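Local coordinates for methylaspartate ammonia-lyase (Citrobacter amalonaticus, PDB 1KKO), which catalyses the reversible anti elimination of ammonia from L-threo-3-methylaspartate to give mesaconate, using magnesium as cofactor, at residues E51-Q56 / H88-L93; D95-L100 / D117-D122; I330-L335 / C361-I366. All coordinates share one frame; numbering follows the deposited sequence.

Contact 1. Residues E51-Q56 / H88-L93; sequences ECVSVQ and HFIPFL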
ATOM      1  N   GLU A  51      -4.827 -13.479   1.886  1.00 10.90           N
ATOM      2  CA  GLU A  51      -4.992 -13.413   3.334  1.00 11.38           C
ATOM      3  C   GLU A  51      -3.673 -13.459   4.047  1.00 10.63           C
ATOM      4  O   GLU A  51      -2.671 -13.941   3.510  1.00 11.48           O
ATOM      5  CB  GLU A  51      -5.873 -14.547   3.851  1.00 12.13           C
ATOM      6  CG  GLU A  51      -7.279 -14.498   3.280  1.00 14.38           C
ATOM      7  CD  GLU A  51      -8.237 -15.479   3.915  1.00 16.62           C
ATOM      8  OE1 GLU A  51      -8.012 -15.909   5.064  1.00 18.14           O
ATOM      9  OE2 GLU A  51      -9.254 -15.786   3.262  1.00 20.92           O
ATOM     10  N   CYS A  52      -3.669 -12.933   5.259  1.00 10.63           N
ATOM     11  CA  CYS A  52      -2.507 -13.013   6.116  1.00 10.73           C
ATOM     12  C   CYS A  52      -2.966 -13.265   7.543  1.00 10.29           C
ATOM     13  O   CYS A  52      -4.148 -13.215   7.857  1.00 10.34           O
ATOM     14  CB  CYS A  52      -1.689 -11.721   6.040  1.00 10.66           C
ATOM     15  SG  CYS A  52      -2.611 -10.252   6.563  1.00 12.37           S
ATOM     16  N   VAL A  53      -2.005 -13.555   8.407  1.00 10.24           N
ATOM     17  CA  VAL A  53      -2.253 -13.607   9.837  1.00 10.63           C
ATOM     18  C   VAL A  53      -1.215 -12.729  10.502  1.00 10.12           C
ATOM     19  O   VAL A  53      -0.012 -12.971  10.377  1.00 10.59           O
ATOM     20  CB  VAL A  53      -2.180 -15.022  10.427  1.00 11.15           C
ATOM     21  CG1 VAL A  53      -2.263 -14.965  11.961  1.00 11.47           C
ATOM     22  CG2 VAL A  53      -3.277 -15.891   9.852  1.00 12.07           C
ATOM     23  N   SER A  54      -1.669 -11.690  11.195  1.00 10.08           N
ATOM     24  CA  SER A  54      -0.765 -10.831  11.924  1.00 10.48           C
ATOM     25  C   SER A  54      -0.411 -11.473  13.252  1.00 10.48           C
ATOM     26  O   SER A  54      -1.270 -11.996  13.948  1.00 12.28           O
ATOM     27  CB  SER A  54      -1.387  -9.465  12.203  1.00 10.71           C
ATOM     28  OG  SER A  54      -1.544  -8.678  11.034  1.00 11.01           O
ATOM     29  N   VAL A  55       0.871 -11.408  13.569  1.00 10.29           N
ATOM     30  CA  VAL A  55       1.415 -11.873  14.832  1.00 10.34           C
ATOM     31  C   VAL A  55       1.796 -10.644  15.644  1.00 10.41           C
ATOM     32  O   VAL A  55       2.506  -9.779  15.151  1.00 10.91           O
ATOM     33  CB  VAL A  55       2.705 -12.704  14.592  1.00 11.07           C
ATOM     34  CG1 VAL A  55       3.246 -13.260  15.900  1.00 11.54           C
ATOM     35  CG2 VAL A  55       2.423 -13.827  13.602  1.00 11.27           C
ATOM     36  N   GLN A  56       1.282 -10.547  16.864  1.00 10.44           N
ATOM     37  CA  GLN A  56       1.663  -9.473  17.762  1.00 10.53           C
ATOM     38  C   GLN A  56       2.195 -10.110  19.030  1.00 11.05           C
ATOM     39  O   GLN A  56       1.556 -10.994  19.602  1.00 11.45           O
ATOM     40  CB  GLN A  56       0.463  -8.585  18.083  1.00 10.58           C
ATOM     41  CG  GLN A  56      -0.055  -7.838  16.872  1.00 10.71           C
ATOM     42  CD  GLN A  56      -1.201  -6.922  17.221  1.00 10.66           C
ATOM     43  OE1 GLN A  56      -1.008  -5.710  17.315  1.00 11.56           O
ATOM     44  NE2 GLN A  56      -2.378  -7.491  17.445  1.00 10.68           N
ATOM     45  N   HIS A  88      -8.105 -21.555   8.731  1.00 23.65           N
ATOM     46  CA  HIS A  88      -7.446 -22.762   9.176  1.00 23.79           C
ATOM     47  C   HIS A  88      -6.338 -22.456  10.161  1.00 23.18           C
ATOM     48  O   HIS A  88      -6.178 -23.132  11.176  1.00 23.96           O
ATOM     49  CB  HIS A  88      -6.846 -23.486   7.975  1.00 24.09           C
ATOM     50  N   PHE A  89      -5.579 -21.415   9.878  1.00 21.73           N
ATOM     51  CA  PHE A  89      -4.395 -21.165  10.671  1.00 20.63           C
ATOM     52  C   PHE A  89      -4.591 -20.487  12.017  1.00 19.88           C
ATOM     53  O   PHE A  89      -3.774 -20.685  12.903  1.00 19.87           O
ATOM     54  CB  PHE A  89      -3.352 -20.463   9.821  1.00 20.41           C
ATOM     55  CG  PHE A  89      -2.586 -21.411   8.955  1.00 19.81           C
ATOM     56  CD1 PHE A  89      -1.522 -22.121   9.483  1.00 19.13           C
ATOM     57  CD2 PHE A  89      -2.943 -21.626   7.632  1.00 19.58           C
ATOM     58  CE1 PHE A  89      -0.816 -23.006   8.708  1.00 19.03           C
ATOM     59  CE2 PHE A  89      -2.231 -22.525   6.845  1.00 19.19           C
ATOM     60  CZ  PHE A  89      -1.165 -23.213   7.387  1.00 19.82           C
ATOM     61  N   ILE A  90      -5.666 -19.730  12.202  1.00 19.10           N
ATOM     62  CA  ILE A  90      -5.866 -19.038  13.471  1.00 18.78           C
ATOM     63  C   ILE A  90      -5.942 -20.045  14.640  1.00 18.34           C
ATOM     64  O   ILE A  90      -5.183 -19.938  15.599  1.00 17.35           O
ATOM     65  CB  ILE A  90      -7.095 -18.082  13.414  1.00 19.36           C
ATOM     66  CG1 ILE A  90      -6.810 -16.882  12.504  1.00 20.12           C
ATOM     67  CG2 ILE A  90      -7.450 -17.571  14.803  1.00 19.64           C
ATOM     68  CD1 ILE A  90      -5.757 -15.960  13.047  1.00 20.25           C
ATOM     69  N   PRO A  91      -6.832 -21.033  14.567  1.00 19.15           N
ATOM     70  CA  PRO A  91      -6.910 -22.034  15.639  1.00 19.22           C
ATOM     71  C   PRO A  91      -5.614 -22.816  15.805  1.00 18.86           C
ATOM     72  O   PRO A  91      -5.199 -23.081  16.934  1.00 19.25           O
ATOM     73  CB  PRO A  91      -8.035 -22.975  15.181  1.00 19.40           C
ATOM     74  CG  PRO A  91      -8.722 -22.308  14.099  1.00 20.07           C
ATOM     75  CD  PRO A  91      -7.832 -21.267  13.516  1.00 19.53           C
ATOM     76  N   PHE A  92      -4.994 -23.172  14.686  1.00 18.73           N
ATOM     77  CA  PHE A  92      -3.724 -23.892  14.680  1.00 18.59           C
ATOM     78  C   PHE A  92      -2.675 -23.096  15.460  1.00 17.71           C
ATOM     79  O   PHE A  92      -1.977 -23.628  16.323  1.00 17.93           O
ATOM     80  CB  PHE A  92      -3.279 -24.121  13.228  1.00 19.32           C
ATOM     81  CG  PHE A  92      -1.914 -24.749  13.083  1.00 20.52           C
ATOM     82  CD1 PHE A  92      -0.770 -23.968  13.095  1.00 21.10           C
ATOM     83  CD2 PHE A  92      -1.781 -26.121  12.890  1.00 21.90           C
ATOM     84  CE1 PHE A  92       0.477 -24.535  12.954  1.00 21.53           C
ATOM     85  CE2 PHE A  92      -0.533 -26.694  12.743  1.00 21.90           C
ATOM     86  CZ  PHE A  92       0.592 -25.908  12.773  1.00 21.80           C
ATOM     87  N   LEU A  93      -2.561 -21.804  15.166  1.00 16.87           N
ATOM     88  CA  LEU A  93      -1.566 -20.968  15.835  1.00 16.29           C
ATOM     89  C   LEU A  93      -1.872 -20.767  17.315  1.00 16.55           C
ATOM     90  O   LEU A  93      -0.967 -20.821  18.161  1.00 16.08           O
ATOM     91  CB  LEU A  93      -1.452 -19.622  15.119  1.00 16.03           C
ATOM     92  CG  LEU A  93      -0.884 -19.714  13.700  1.00 16.29           C
ATOM     93  CD1 LEU A  93      -1.180 -18.426  12.918  1.00 16.69           C
ATOM     94  CD2 LEU A  93       0.610 -20.006  13.730  1.00 17.66           C
TER
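Within 51-56, V53 makes the contact with 88-93, its CG1 meeting both I90 and L93 and its CG2 meeting I90. The contact is a strand-to-helix packing in the N-terminal domain, with no hydrogen bond across it. At the start of the segment, E51 reaches the first turn of the helix, where OE1 is hydrogen-bonded to A86 N. C52 packs on N400 of the second subunit. V53 then points its side chain at the helix. With chi1 at 172°, CG1 lies anti to the backbone N and carries most of the contact. V53 CG1 sits 3.8 Å from both I90 CD1 and L93 CD1. The valine and L93 meet tip to tip. I90 instead crosses V53 at a slant, and its CD1 also approaches V53 CG2 at 4.0 Å. I90 gets there although its CB does not point at the strand: chi2 of -67° folds CD1 in toward the valine. S54 turns away from the helix, and its OG is hydrogen-bonded to D68 OD1 and to R404 NH1 of the second subunit. V55 leans on A137 of helix 128-146. In the three-stranded antiparallel sheet, strand 47-59 runs between strands 3-18 and 64-69. F8 of strand 3-18 touches both V53 and L93, while V130 of helix 128-146 covers F89 and L93.

Contact 2. Residues D95-L100 / D117-D122; sequences DHIKPL and DKLRID
H96 NE2 lies 3.1 Å from a water that sits in the plane of the imidazole, at its edge. The same water gives a weak, long bond to D122 OD2, so it loosely bridges helix 86-101 and the turn of a small beta hairpin. The hairpin pairs strands 120-121 and 124-125 in the N-terminal domain. D122 stands at its turn with positive phi (55°), in the left-handed region. I121 also packs on the histidine. I121 CG2 lies over one face of the H96 ring, 3.9 Å from the centroid and only 5° off the ring normal. This is a CH-pi contact. D95 CB lies over the opposite face, which leaves the imidazole between two aliphatic groups. F92 meets the H96 ring edge-to-face. I121 CD1 adds a looser touch on H96 CB at 4.2 Å. The wider pi-type turn at 95-97 falls in this part of the helix. L119, just before strand 120-121, packs on I97 and L100. Its CG is anti to the backbone N (chi1 -173°), which carries the isobutyl group toward them. The side chains of I97 and L119 run alongside one another in opposing senses, with I97 CD1 3.8 Å from L119 CD2. F116 and L126 pack nearby. L100 meets the same methyl tip to tip, its CD1 3.7 Å from L119 CD2.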
ATOM      1  N   ASP A  95      -3.544 -22.770  19.257  1.00 19.59           N
ATOM      2  CA  ASP A  95      -3.388 -24.057  19.936  1.00 20.75           C
ATOM      3  C   ASP A  95      -1.942 -24.520  20.055  1.00 20.61           C
ATOM      4  O   ASP A  95      -1.506 -24.968  21.122  1.00 22.20           O
ATOM      5  CB  ASP A  95      -4.141 -25.145  19.168  1.00 21.29           C
ATOM      6  CG  ASP A  95      -5.647 -25.007  19.260  1.00 23.81           C
ATOM      7  OD1 ASP A  95      -6.135 -24.193  20.069  1.00 25.02           O
ATOM      8  OD2 ASP A  95      -6.413 -25.686  18.542  1.00 27.04           O
ATOM      9  N   HIS A  96      -1.199 -24.428  18.955  1.00 19.94           N
ATOM     10  CA  HIS A  96       0.117 -25.041  18.880  1.00 19.33           C
ATOM     11  C   HIS A  96       1.290 -24.096  19.019  1.00 18.45           C
ATOM     12  O   HIS A  96       2.385 -24.523  19.358  1.00 19.69           O
ATOM     13  CB  HIS A  96       0.279 -25.731  17.529  1.00 20.02           C
ATOM     14  CG  HIS A  96      -0.669 -26.861  17.303  1.00 21.06           C
ATOM     15  ND1 HIS A  96      -1.495 -26.934  16.202  1.00 23.35           N
ATOM     16  CD2 HIS A  96      -0.907 -27.982  18.024  1.00 21.63           C
ATOM     17  CE1 HIS A  96      -2.210 -28.042  16.265  1.00 22.70           C
ATOM     18  NE2 HIS A  96      -1.872 -28.697  17.360  1.00 23.69           N
ATOM     19  N   ILE A  97       1.090 -22.820  18.710  1.00 16.63           N
ATOM     20  CA  ILE A  97       2.210 -21.902  18.684  1.00 15.81           C
ATOM     21  C   ILE A  97       2.196 -20.880  19.812  1.00 15.34           C
ATOM     22  O   ILE A  97       3.243 -20.560  20.358  1.00 15.06           O
ATOM     23  CB  ILE A  97       2.288 -21.236  17.289  1.00 15.56           C
ATOM     24  CG1 ILE A  97       2.428 -22.305  16.192  1.00 15.80           C
ATOM     25  CG2 ILE A  97       3.436 -20.240  17.235  1.00 14.45           C
ATOM     26  CD1 ILE A  97       3.653 -23.230  16.340  1.00 16.58           C
ATOM     27  N   LYS A  98       1.023 -20.369  20.160  1.00 15.43           N
ATOM     28  CA  LYS A  98       0.932 -19.421  21.264  1.00 16.12           C
ATOM     29  C   LYS A  98       1.688 -19.887  22.531  1.00 16.04           C
ATOM     30  O   LYS A  98       2.447 -19.114  23.099  1.00 15.97           O
ATOM     31  CB  LYS A  98      -0.527 -19.101  21.576  1.00 16.73           C
ATOM     32  CG  LYS A  98      -0.712 -18.086  22.695  1.00 19.32           C
ATOM     33  CD  LYS A  98      -2.181 -17.744  22.978  1.00 23.25           C
ATOM     34  CE  LYS A  98      -3.163 -18.489  22.110  1.00 26.74           C
ATOM     35  NZ  LYS A  98      -4.287 -17.602  21.714  1.00 29.16           N
ATOM     36  N   PRO A  99       1.503 -21.130  22.985  1.00 16.59           N
ATOM     37  CA  PRO A  99       2.226 -21.592  24.183  1.00 17.07           C
ATOM     38  C   PRO A  99       3.737 -21.681  24.026  1.00 16.85           C
ATOM     39  O   PRO A  99       4.478 -21.701  25.010  1.00 17.76           O
ATOM     40  CB  PRO A  99       1.651 -22.984  24.427  1.00 17.50           C
ATOM     41  CG  PRO A  99       0.360 -22.988  23.751  1.00 17.38           C
ATOM     42  CD  PRO A  99       0.565 -22.153  22.496  1.00 16.71           C
ATOM     43  N   LEU A 100       4.207 -21.764  22.788  1.00 16.48           N
ATOM     44  CA  LEU A 100       5.631 -21.797  22.533  1.00 16.28           C
ATOM     45  C   LEU A 100       6.220 -20.398  22.494  1.00 15.77           C
ATOM     46  O   LEU A 100       7.435 -20.223  22.567  1.00 18.20           O
ATOM     47  CB  LEU A 100       5.925 -22.533  21.227  1.00 15.84           C
ATOM     48  CG  LEU A 100       5.504 -24.003  21.231  1.00 16.48           C
ATOM     49  CD1 LEU A 100       5.656 -24.645  19.859  1.00 16.77           C
ATOM     50  CD2 LEU A 100       6.311 -24.760  22.253  1.00 17.59           C
ATOM     51  N   ASP A 117      11.778 -22.482  12.738  1.00 14.04           N
ATOM     52  CA  ASP A 117      12.025 -22.852  11.354  1.00 15.13           C
ATOM     53  C   ASP A 117      12.069 -24.358  11.157  1.00 16.59           C
ATOM     54  O   ASP A 117      11.829 -24.819  10.046  1.00 17.31           O
ATOM     55  CB  ASP A 117      13.325 -22.247  10.837  1.00 14.77           C
ATOM     56  CG  ASP A 117      13.264 -21.946   9.366  1.00 14.58           C
ATOM     57  OD1 ASP A 117      12.281 -21.292   8.920  1.00 15.32           O
ATOM     58  OD2 ASP A 117      14.151 -22.321   8.588  1.00 15.28           O
ATOM     59  N   LYS A 118      12.380 -25.099  12.223  1.00 17.98           N
ATOM     60  CA  LYS A 118      12.540 -26.555  12.171  1.00 19.58           C
ATOM     61  C   LYS A 118      11.454 -27.327  12.922  1.00 19.76           C
ATOM     62  O   LYS A 118      11.448 -28.564  12.932  1.00 20.18           O
ATOM     63  CB  LYS A 118      13.900 -26.933  12.747  1.00 20.57           C
ATOM     64  CG  LYS A 118      15.081 -26.516  11.892  1.00 23.84           C
ATOM     65  CD  LYS A 118      15.540 -25.107  12.171  1.00 27.01           C
ATOM     66  CE  LYS A 118      17.038 -24.994  12.018  1.00 28.42           C
ATOM     67  NZ  LYS A 118      17.553 -25.896  10.927  1.00 28.91           N
ATOM     68  N   LEU A 119      10.535 -26.602  13.541  1.00 20.07           N
ATOM     69  CA  LEU A 119       9.448 -27.212  14.285  1.00 19.90           C
ATOM     70  C   LEU A 119       8.512 -28.031  13.397  1.00 20.99           C
ATOM     71  O   LEU A 119       8.135 -27.600  12.323  1.00 21.64           O
ATOM     72  CB  LEU A 119       8.653 -26.105  14.966  1.00 18.91           C
ATOM     73  CG  LEU A 119       7.568 -26.584  15.918  1.00 17.10           C
ATOM     74  CD1 LEU A 119       8.166 -27.292  17.117  1.00 18.20           C
ATOM     75  CD2 LEU A 119       6.715 -25.412  16.369  1.00 16.55           C
ATOM     76  N   ARG A 120       8.116 -29.213  13.868  1.00 22.13           N
ATOM     77  CA  ARG A 120       7.140 -30.020  13.137  1.00 22.92           C
ATOM     78  C   ARG A 120       5.919 -30.337  13.998  1.00 22.99           C
ATOM     79  O   ARG A 120       6.053 -30.731  15.163  1.00 23.60           O
ATOM     80  CB  ARG A 120       7.759 -31.315  12.624  1.00 23.23           C
ATOM     81  CG  ARG A 120       8.735 -31.103  11.490  1.00 23.89           C
ATOM     82  CD  ARG A 120       9.540 -32.336  11.146  1.00 25.41           C
ATOM     83  NE  ARG A 120      10.477 -32.073  10.059  1.00 27.51           N
ATOM     84  CZ  ARG A 120      10.167 -32.160   8.772  1.00 28.10           C
ATOM     85  NH1 ARG A 120       8.944 -32.507   8.399  1.00 27.92           N
ATOM     86  NH2 ARG A 120      11.085 -31.896   7.855  1.00 29.76           N
ATOM     87  N   ILE A 121       4.740 -30.156  13.414  1.00 23.33           N
ATOM     88  CA  ILE A 121       3.469 -30.412  14.081  1.00 23.72           C
ATOM     89  C   ILE A 121       2.784 -31.483  13.258  1.00 23.84           C
ATOM     90  O   ILE A 121       2.588 -31.309  12.052  1.00 23.67           O
ATOM     91  CB  ILE A 121       2.580 -29.152  14.099  1.00 24.13           C
ATOM     92  CG1 ILE A 121       3.280 -27.987  14.809  1.00 25.39           C
ATOM     93  CG2 ILE A 121       1.236 -29.462  14.751  1.00 24.45           C
ATOM     94  CD1 ILE A 121       3.418 -28.170  16.290  1.00 25.95           C
ATOM     95  N   ASP A 122       2.418 -32.587  13.896  1.00 24.06           N
ATOM     96  CA  ASP A 122       1.791 -33.696  13.189  1.00 24.60           C
ATOM     97  C   ASP A 122       2.681 -34.141  12.015  1.00 24.33           C
ATOM     98  O   ASP A 122       2.184 -34.594  10.978  1.00 25.05           O
ATOM     99  CB  ASP A 122       0.352 -33.334  12.768  1.00 25.19           C
ATOM    100  CG  ASP A 122      -0.532 -32.989  13.965  1.00 26.39           C
ATOM    101  OD1 ASP A 122      -0.388 -33.650  15.022  1.00 28.22           O
ATOM    102  OD2 ASP A 122      -1.379 -32.065  13.963  1.00 28.84           O
TER
HETATM  103  O   HOH W   1      -3.365 -31.316  16.740  1.00 46.27           O

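Contact 3. Residues I330-L335 / C361-I366; sequences IKTPDL and CNETEI. With SO4 (sulfate ion), chain C.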
ATOM      1  N   ILE A 330      15.508 -14.249  -4.426  1.00 11.57           N
ATOM      2  CA  ILE A 330      15.283 -14.779  -3.092  1.00 11.45           C
ATOM      3  C   ILE A 330      13.861 -14.297  -2.770  1.00 11.19           C
ATOM      4  O   ILE A 330      13.643 -13.146  -2.392  1.00 11.10           O
ATOM      5  CB  ILE A 330      16.363 -14.201  -2.159  1.00 11.72           C
ATOM      6  CG1 ILE A 330      17.763 -14.629  -2.642  1.00 12.07           C
ATOM      7  CG2 ILE A 330      16.146 -14.605  -0.707  1.00 12.01           C
ATOM      8  CD1 ILE A 330      18.895 -13.925  -1.926  1.00 13.46           C
ATOM      9  N   LYS A 331      12.888 -15.161  -3.022  1.00 10.82           N
ATOM     10  CA  LYS A 331      11.476 -14.768  -2.939  1.00 10.79           C
ATOM     11  C   LYS A 331      11.065 -14.945  -1.488  1.00 10.24           C
ATOM     12  O   LYS A 331      10.665 -16.021  -1.045  1.00 10.91           O
ATOM     13  CB  LYS A 331      10.624 -15.580  -3.892  1.00 10.74           C
ATOM     14  CG  LYS A 331       9.228 -15.013  -4.026  1.00 11.63           C
ATOM     15  CD  LYS A 331       8.442 -15.654  -5.153  1.00 11.91           C
ATOM     16  CE  LYS A 331       7.313 -14.765  -5.654  1.00 13.52           C
ATOM     17  NZ  LYS A 331       7.809 -13.722  -6.571  1.00 14.43           N
ATOM     18  N   THR A 332      11.168 -13.852  -0.748  1.00 10.18           N
ATOM     19  CA  THR A 332      11.241 -13.932   0.701  1.00 10.20           C
ATOM     20  C   THR A 332      10.244 -14.837   1.429  1.00  9.81           C
ATOM     21  O   THR A 332      10.673 -15.594   2.267  1.00 10.63           O
ATOM     22  CB  THR A 332      11.307 -12.532   1.348  1.00 10.21           C
ATOM     23  OG1 THR A 332      10.117 -11.784   1.066  1.00 10.88           O
ATOM     24  CG2 THR A 332      12.490 -11.709   0.815  1.00 10.56           C
ATOM     25  N   PRO A 333       8.937 -14.823   1.152  1.00  9.74           N
ATOM     26  CA  PRO A 333       8.051 -15.676   1.959  1.00 10.16           C
ATOM     27  C   PRO A 333       8.371 -17.158   1.803  1.00 10.53           C
ATOM     28  O   PRO A 333       8.137 -17.946   2.705  1.00 11.35           O
ATOM     29  CB  PRO A 333       6.649 -15.347   1.420  1.00 10.67           C
ATOM     30  CG  PRO A 333       6.791 -14.045   0.733  1.00  9.87           C
ATOM     31  CD  PRO A 333       8.172 -14.066   0.142  1.00  9.80           C
ATOM     32  N   ASP A 334       8.902 -17.532   0.650  1.00 10.72           N
ATOM     33  CA  ASP A 334       9.195 -18.931   0.381  1.00 10.94           C
ATOM     34  C   ASP A 334      10.383 -19.491   1.156  1.00 11.47           C
ATOM     35  O   ASP A 334      10.575 -20.701   1.182  1.00 11.57           O
ATOM     36  CB  ASP A 334       9.440 -19.131  -1.104  1.00 10.24           C
ATOM     37  CG  ASP A 334       8.196 -18.979  -1.941  1.00 10.50           C
ATOM     38  OD1 ASP A 334       7.083 -19.347  -1.472  1.00 12.04           O
ATOM     39  OD2 ASP A 334       8.276 -18.517  -3.096  1.00 11.71           O
ATOM     40  N   LEU A 335      11.161 -18.625   1.780  1.00 11.56           N
ATOM     41  CA  LEU A 335      12.308 -19.077   2.557  1.00 11.49           C
ATOM     42  C   LEU A 335      11.921 -19.413   3.987  1.00 11.62           C
ATOM     43  O   LEU A 335      12.747 -19.898   4.733  1.00 12.15           O
ATOM     44  CB  LEU A 335      13.421 -18.032   2.570  1.00 12.02           C
ATOM     45  CG  LEU A 335      14.279 -18.031   1.307  1.00 12.70           C
ATOM     46  CD1 LEU A 335      13.643 -17.220   0.196  1.00 12.44           C
ATOM     47  CD2 LEU A 335      15.678 -17.545   1.610  1.00 14.31           C
ATOM     48  N   CYS A 361       3.682  -9.443  -4.525  1.00 10.15           N
ATOM     49  CA  CYS A 361       2.620  -8.454  -4.392  1.00 10.18           C
ATOM     50  C   CYS A 361       1.611  -8.870  -3.326  1.00  9.95           C
ATOM     51  O   CYS A 361       0.900  -8.032  -2.794  1.00 10.01           O
ATOM     52  CB  CYS A 361       1.881  -8.240  -5.713  1.00 10.51           C
ATOM     53  SG  CYS A 361       1.092  -9.695  -6.418  1.00 11.81           S
ATOM     54  N   ASN A 362       1.580 -10.155  -2.986  1.00  9.38           N
ATOM     55  CA  ASN A 362       0.571 -10.684  -2.084  1.00  9.55           C
ATOM     56  C   ASN A 362       0.979 -10.738  -0.626  1.00  9.53           C
ATOM     57  O   ASN A 362       0.379 -11.471   0.135  1.00 10.55           O
ATOM     58  CB  ASN A 362       0.119 -12.076  -2.524  1.00  9.75           C
ATOM     59  CG  ASN A 362      -1.171 -12.494  -1.866  1.00 10.63           C
ATOM     60  OD1 ASN A 362      -2.095 -11.682  -1.715  1.00 10.66           O
ATOM     61  ND2 ASN A 362      -1.250 -13.762  -1.481  1.00 11.63           N
ATOM     62  N   GLU A 363       1.968  -9.952  -0.222  1.00  9.46           N
ATOM     63  CA  GLU A 363       2.338  -9.903   1.180  1.00  9.38           C
ATOM     64  C   GLU A 363       1.799  -8.608   1.795  1.00  9.01           C
ATOM     65  O   GLU A 363       0.754  -8.132   1.355  1.00  9.60           O
ATOM     66  CB  GLU A 363       3.819 -10.217   1.417  1.00  9.61           C
ATOM     67  CG  GLU A 363       4.846  -9.337   0.747  1.00 10.32           C
ATOM     68  CD  GLU A 363       6.243  -9.888   1.007  1.00 10.42           C
ATOM     69  OE1 GLU A 363       6.914 -10.355   0.057  1.00 10.85           O
ATOM     70  OE2 GLU A 363       6.662  -9.857   2.175  1.00 10.88           O
ATOM     71  N   THR A 364       2.440  -8.073   2.834  1.00  9.02           N
ATOM     72  CA  THR A 364       1.835  -6.979   3.595  1.00  9.47           C
ATOM     73  C   THR A 364       2.777  -5.821   3.826  1.00  8.87           C
ATOM     74  O   THR A 364       3.954  -5.870   3.520  1.00  9.09           O
ATOM     75  CB  THR A 364       1.339  -7.441   4.974  1.00  9.70           C
ATOM     76  OG1 THR A 364       2.469  -7.658   5.842  1.00  9.70           O
ATOM     77  CG2 THR A 364       0.583  -8.748   4.902  1.00 10.48           C
ATOM     78  N   GLU A 365       2.231  -4.759   4.401  1.00  9.47           N
ATOM     79  CA  GLU A 365       3.026  -3.598   4.741  1.00  9.64           C
ATOM     80  C   GLU A 365       4.054  -3.945   5.809  1.00  9.33           C
ATOM     81  O   GLU A 365       5.177  -3.452   5.777  1.00 10.15           O
ATOM     82  CB  GLU A 365       2.134  -2.410   5.133  1.00 10.31           C
ATOM     83  CG  GLU A 365       1.755  -2.233   6.601  1.00 11.13           C
ATOM     84  CD  GLU A 365       0.760  -3.232   7.168  1.00 11.33           C
ATOM     85  OE1 GLU A 365       0.532  -4.308   6.580  1.00 11.81           O
ATOM     86  OE2 GLU A 365       0.220  -2.929   8.254  1.00 11.82           O
ATOM     87  N   ILE A 366       3.679  -4.803   6.751  1.00  9.49           N
ATOM     88  CA  ILE A 366       4.594  -5.195   7.816  1.00  9.58           C
ATOM     89  C   ILE A 366       5.681  -6.112   7.290  1.00  9.01           C
ATOM     90  O   ILE A 366       6.843  -5.955   7.641  1.00  9.72           O
ATOM     91  CB  ILE A 366       3.836  -5.875   8.972  1.00  9.77           C
ATOM     92  CG1 ILE A 366       2.963  -4.847   9.687  1.00 10.96           C
ATOM     93  CG2 ILE A 366       4.811  -6.555   9.927  1.00 10.39           C
ATOM     94  CD1 ILE A 366       2.122  -5.392  10.793  1.00 11.44           C
TER
HETATM   95  S   SO4 C3001       4.537 -12.045  -7.299  1.00 15.80           S
HETATM   96  O1  SO4 C3001       4.185 -12.968  -6.191  1.00 16.05           O
HETATM   97  O2  SO4 C3001       3.607 -12.474  -8.410  1.00 17.86           O
HETATM   98  O3  SO4 C3001       4.278 -10.663  -6.914  1.00 15.54           O
HETATM   99  O4  SO4 C3001       5.933 -12.184  -7.781  1.00 18.43           O
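The carboxylate of E363 has the ring of P333 above its plane and the hydroxyl of T332 beside it. P333 CG is 3.8 Å from E363 OE1, and the two side chains cross at about a right angle. This is the C-terminal mouth of the TIM barrel, where loops after strands 327-330 and 354-357 contribute to the active site. T332 OG1 stands 3.6 Å from E363 OE1, but its bonded partner is Y132 OH. That tyrosine hydroxyl also bonds to E363 OE2, so it joins the two side chains. S367 OG is a second partner of OE2. OE1 takes a salt bridge from K386 NZ and a hydrogen bond from T360 N. Four partners thus fix the rotation of this buried group. E363 CG takes the crowded position between backbone N and carbonyl carbon (chi1 59°), and the chain then extends to P333. A sulfate, probably from the crystallisation liquor, bridges the two segments. It lies among substrate-binding residues and may mimic an anionic group of the substrate. K331, the proton acceptor, bends at chi4 (80°) and gives a hydrogen bond from NZ to sulfate O4 at 2.7 Å. NZ is also bonded to G359 O. T360 and Q172 hold the anion through OG1 and NE2. C361, also substrate-binding, completes the grip: C361 N donates to sulfate O3 at 2.7 Å, with a nearly straight N-H...O angle of 171°.

Overall arrangement
The contacts follow one another along the chain. Contacts 1 and 2 lie in the N-terminal domain, with centres about 13 Å apart, and share helix 86-101. L93 O and K98 N, 2.9 Å apart, probably form a hydrogen bond that joins them along this helix. F92 CE2 also packs on I121 CG2. Contact 3 belongs to the C-terminal barrel, its centre about 16 Å from that of contact 1 and about 21 Å from that of contact 2. Strand 47-59 connects contact 1 to the active-site segment 361-366: C52 SG touches CG2 of T364, the N-cap of helix 365-378. R404 of the second subunit reaches contacts 1 and 3, so the dimer interface lies beside the active-site region.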